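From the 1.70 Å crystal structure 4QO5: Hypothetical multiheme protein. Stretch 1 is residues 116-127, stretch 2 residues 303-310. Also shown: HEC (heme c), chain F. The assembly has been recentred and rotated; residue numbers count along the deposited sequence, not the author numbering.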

# COMPACT_ATOMS: atom_id res chain seq x y z
N THR A 116 -11.56 28.14 20.54
CA THR A 116 -12.41 26.96 20.77
C THR A 116 -11.69 25.68 20.34
O THR A 116 -11.72 24.66 21.05
CB THR A 116 -13.77 27.08 20.06
OG1 THR A 116 -14.43 28.26 20.52
CG2 THR A 116 -14.64 25.86 20.37
N GLU A 117 -11.00 25.76 19.20
CA GLU A 117 -10.29 24.61 18.67
C GLU A 117 -9.18 24.17 19.61
O GLU A 117 -8.99 22.98 19.87
CB GLU A 117 -9.75 24.91 17.27
CG GLU A 117 -10.83 25.06 16.21
CD GLU A 117 -11.64 26.35 16.31
OE1 GLU A 117 -11.22 27.29 17.01
OE2 GLU A 117 -12.74 26.42 15.70
N VAL A 118 -8.44 25.15 20.13
CA VAL A 118 -7.34 24.83 21.03
C VAL A 118 -7.85 24.29 22.37
O VAL A 118 -7.29 23.32 22.92
CB VAL A 118 -6.40 26.04 21.19
CG1 VAL A 118 -5.24 25.70 22.12
CG2 VAL A 118 -5.86 26.45 19.81
N GLU A 119 -8.92 24.89 22.90
CA GLU A 119 -9.57 24.36 24.10
C GLU A 119 -9.97 22.90 23.93
O GLU A 119 -9.74 22.07 24.81
CB GLU A 119 -10.81 25.19 24.49
CG GLU A 119 -10.51 26.61 24.93
CD GLU A 119 -9.91 26.71 26.32
OE1 GLU A 119 -9.86 25.68 27.03
OE2 GLU A 119 -9.50 27.82 26.71
N GLN A 120 -10.56 22.58 22.78
CA GLN A 120 -10.95 21.20 22.49
C GLN A 120 -9.76 20.28 22.39
O GLN A 120 -9.71 19.22 23.04
CB GLN A 120 -11.78 21.14 21.22
CG GLN A 120 -13.17 21.72 21.41
CD GLN A 120 -13.94 21.78 20.11
OE1 GLN A 120 -13.43 21.38 19.05
NE2 GLN A 120 -15.16 22.31 20.17
N TYR A 121 -8.77 20.68 21.59
CA TYR A 121 -7.59 19.87 21.39
C TYR A 121 -6.85 19.57 22.67
O TYR A 121 -6.40 18.44 22.88
CB TYR A 121 -6.66 20.53 20.38
CG TYR A 121 -5.62 19.57 19.86
CD1 TYR A 121 -5.97 18.59 18.95
CD2 TYR A 121 -4.31 19.63 20.31
CE1 TYR A 121 -5.04 17.72 18.48
CE2 TYR A 121 -3.36 18.74 19.84
CZ TYR A 121 -3.74 17.79 18.93
OH TYR A 121 -2.83 16.89 18.43
N SER A 122 -6.74 20.58 23.54
CA SER A 122 -5.91 20.47 24.73
C SER A 122 -6.43 19.44 25.73
O SER A 122 -5.67 18.95 26.56
CB SER A 122 -5.76 21.84 25.39
OG SER A 122 -7.00 22.23 25.96
N LYS A 123 -7.72 19.12 25.65
CA LYS A 123 -8.33 18.08 26.47
C LYS A 123 -8.16 16.67 25.89
O LYS A 123 -8.42 15.68 26.57
CB LYS A 123 -9.83 18.34 26.63
CG LYS A 123 -10.19 19.54 27.48
CD LYS A 123 -11.65 19.89 27.26
CE LYS A 123 -12.39 20.13 28.56
NZ LYS A 123 -13.86 19.87 28.39
N SER A 124 -7.75 16.60 24.63
CA SER A 124 -7.78 15.33 23.90
C SER A 124 -6.57 14.44 24.19
O SER A 124 -5.50 14.92 24.58
CB SER A 124 -7.88 15.59 22.40
OG SER A 124 -6.65 16.05 21.86
N SER A 125 -6.75 13.15 23.97
CA SER A 125 -5.65 12.19 24.06
C SER A 125 -4.50 12.54 23.12
O SER A 125 -3.34 12.28 23.46
CB SER A 125 -6.15 10.78 23.71
OG SER A 125 -7.28 10.45 24.49
N LYS A 126 -4.81 13.12 21.96
CA LYS A 126 -3.77 13.52 21.01
C LYS A 126 -2.81 14.53 21.63
O LYS A 126 -1.60 14.40 21.48
CB LYS A 126 -4.39 14.12 19.75
CG LYS A 126 -5.00 13.07 18.78
CD LYS A 126 -5.67 13.76 17.60
CE LYS A 126 -6.07 12.77 16.52
NZ LYS A 126 -4.81 12.43 15.82
N ALA A 127 -3.36 15.52 22.33
CA ALA A 127 -2.51 16.57 22.90
C ALA A 127 -1.54 15.98 23.93
O ALA A 127 -0.42 16.46 24.10
CB ALA A 127 -3.36 17.66 23.54
N GLU A 303 -21.64 18.25 15.29
CA GLU A 303 -20.82 19.42 15.60
C GLU A 303 -19.34 19.11 15.40
O GLU A 303 -18.86 18.02 15.73
CB GLU A 303 -21.08 19.88 17.05
CG GLU A 303 -22.50 20.34 17.30
CD GLU A 303 -22.80 21.73 16.75
OE1 GLU A 303 -21.85 22.44 16.33
OE2 GLU A 303 -23.99 22.13 16.75
N ARG A 304 -18.61 20.08 14.87
CA ARG A 304 -17.17 19.90 14.70
C ARG A 304 -16.51 19.62 16.05
O ARG A 304 -16.90 20.20 17.09
CB ARG A 304 -16.54 21.15 14.09
CG ARG A 304 -15.09 20.94 13.63
CD ARG A 304 -14.50 22.24 13.17
NE ARG A 304 -15.15 22.77 11.98
CZ ARG A 304 -15.86 23.89 11.93
NH1 ARG A 304 -16.05 24.62 13.04
NH2 ARG A 304 -16.38 24.28 10.78
N THR A 305 -15.52 18.73 16.05
CA THR A 305 -14.70 18.55 17.24
C THR A 305 -13.21 18.42 16.95
O THR A 305 -12.82 17.72 16.01
CB THR A 305 -15.15 17.33 18.07
OG1 THR A 305 -14.40 17.28 19.29
CG2 THR A 305 -14.96 16.03 17.30
N HIS A 306 -12.39 19.10 17.75
CA HIS A 306 -10.94 18.89 17.71
C HIS A 306 -10.49 18.01 18.86
O HIS A 306 -9.31 17.90 19.16
CB HIS A 306 -10.18 20.21 17.71
CG HIS A 306 -9.98 20.77 16.34
ND1 HIS A 306 -10.97 21.46 15.68
CD2 HIS A 306 -8.93 20.71 15.50
CE1 HIS A 306 -10.53 21.82 14.49
NE2 HIS A 306 -9.30 21.38 14.36
N ASN A 307 -11.46 17.41 19.52
CA ASN A 307 -11.15 16.37 20.49
C ASN A 307 -11.78 15.11 19.95
O ASN A 307 -12.97 14.86 20.19
CB ASN A 307 -11.77 16.70 21.84
CG ASN A 307 -11.43 15.66 22.90
OD1 ASN A 307 -10.90 14.59 22.60
ND2 ASN A 307 -11.74 15.97 24.14
N VAL A 308 -11.00 14.32 19.21
CA VAL A 308 -11.58 13.17 18.52
C VAL A 308 -12.16 12.11 19.47
O VAL A 308 -13.04 11.36 19.07
CB VAL A 308 -10.58 12.51 17.55
CG1 VAL A 308 -10.13 13.52 16.52
CG2 VAL A 308 -9.40 11.97 18.31
N ASP A 309 -11.66 12.07 20.70
CA ASP A 309 -12.15 11.12 21.71
C ASP A 309 -13.67 11.20 21.89
O ASP A 309 -14.33 10.18 22.17
CB ASP A 309 -11.53 11.40 23.09
CG ASP A 309 -10.01 11.52 23.06
OD1 ASP A 309 -9.45 12.04 24.04
OD2 ASP A 309 -9.39 11.09 22.06
N THR A 310 -14.23 12.40 21.75
CA THR A 310 -15.63 12.64 22.07
C THR A 310 -16.61 11.87 21.19
O THR A 310 -17.79 11.77 21.51
CB THR A 310 -16.00 14.13 22.03
OG1 THR A 310 -15.90 14.62 20.69
CG2 THR A 310 -15.08 14.92 22.92
FE HEC F . -7.77 21.61 12.86
CHA HEC F . -10.28 22.51 10.66
CHB HEC F . -7.37 24.85 13.82
CHC HEC F . -5.29 20.67 15.11
CHD HEC F . -8.14 18.36 11.96
NA HEC F . -8.64 23.28 12.30
C1A HEC F . -9.70 23.48 11.44
C2A HEC F . -10.06 24.87 11.44
C3A HEC F . -9.28 25.49 12.32
C4A HEC F . -8.36 24.53 12.90
CMA HEC F . -9.31 26.99 12.66
CAA HEC F . -11.18 25.52 10.60
CBA HEC F . -12.55 25.09 11.14
CGA HEC F . -12.77 25.74 12.49
O1A HEC F . -13.02 26.97 12.53
O2A HEC F . -12.69 25.03 13.51
NB HEC F . -6.57 22.59 14.13
C1B HEC F . -6.62 23.91 14.48
C2B HEC F . -5.73 24.11 15.61
C3B HEC F . -5.25 22.89 15.94
C4B HEC F . -5.72 21.96 15.00
CMB HEC F . -5.59 25.46 16.36
CAB HEC F . -4.41 22.20 17.03
CBB HEC F . -4.78 22.74 18.45
NC HEC F . -6.90 19.96 13.48
C1C HEC F . -5.86 19.69 14.33
C2C HEC F . -5.32 18.38 14.09
C3C HEC F . -6.33 17.77 13.45
C4C HEC F . -7.19 18.74 12.88
CMC HEC F . -4.39 17.72 15.14
CAC HEC F . -6.63 16.33 13.02
CBC HEC F . -6.37 15.25 14.11
ND HEC F . -8.99 20.59 11.52
C1D HEC F . -8.99 19.22 11.34
C2D HEC F . -10.03 18.86 10.43
C3D HEC F . -10.68 20.17 10.00
C4D HEC F . -9.98 21.18 10.76
CMD HEC F . -10.38 17.44 9.94
CAD HEC F . -11.88 20.37 9.07
CBD HEC F . -13.06 20.38 10.06
CGD HEC F . -14.41 20.23 9.40
O1D HEC F . -15.40 20.79 9.95
O2D HEC F . -14.51 19.55 8.35
O HOH W 1 -15.28 24.30 15.85
O HOH W 2 -13.50 22.36 16.45
O HOH W 3 -17.06 22.76 17.73
O HOH W 4 -10.58 13.72 25.79
O HOH W 5 -7.66 12.78 20.92

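The contact between the two stretches is held by polar interactions at Asp309 and at His306. Asp309 OD1 accepts two hydrogen bonds from Ser125, one from OG at 2.7 Å and one from the backbone N at 2.9 Å, so a single carboxylate oxygen gathers both donors of one residue just beyond the helix that carries Glu117 and Gln120. Farther back along that helix, the CA-to-CB bond of Gln120 points toward stretch 2, and its OE1 accepts a hydrogen bond from His306 N at 2.8 Å with an angle of 159°. This bond engages the backbone of the residue whose side chain binds the heme: His306 NE2 coordinates HEC FE at 2.1 Å, and a second ligand comes from elsewhere in the structure.

Water extends both anchors. Water 2 donates to Gln120 OE1 and accepts from His306 ND1, each at 2.8 Å, so the glutamine is tied to the backbone of the histidine directly and to its imidazole through solvent. The other half of the same amide is bridged by water 3, which accepts from Gln120 NE2 at 3.1 Å and donates to Arg304 O at 2.6 Å. At the other anchor, water 5 accepts from Lys126 N at 3.1 Å and donates to Asp309 OD2 at 2.7 Å, which brings the second carboxylate oxygen into the junction.

One acidic and one basic side chain lie against the heme propionates. Arg304 NE donates to HEC O1D at 2.8 Å, while Glu117 OE2 lies 2.6 Å from HEC O2A. Water 1 accepts from Arg304 NH1 at 2.9 Å and makes a weak bond to Glu117 OE2 at 3.3 Å.

Packing continues at the histidine. Glu117 CB sits over a face of the His306 ring, 4.2 Å from its centroid and 18° off the normal, in a CH-pi contact that places the aliphatic part of an acidic side chain against the imidazole. Tyr121 meets the backbone of the same residue: its CA makes a CA-H...O contact of 3.4 Å with His306 O, and the same oxygen lies at the edge of the tyrosine ring, 3.4 Å from Tyr121 CD1. Beyond it, Ser124 CB approaches Asn307 OD1 at 3.2 Å, while Ser124 OG turns back to donate to Tyr121 O at 2.6 Å. Lys126 CE, in a buried residue, packs against Val308 CG2 at 3.9 Å and reaches HEC CBC at 3.5 Å.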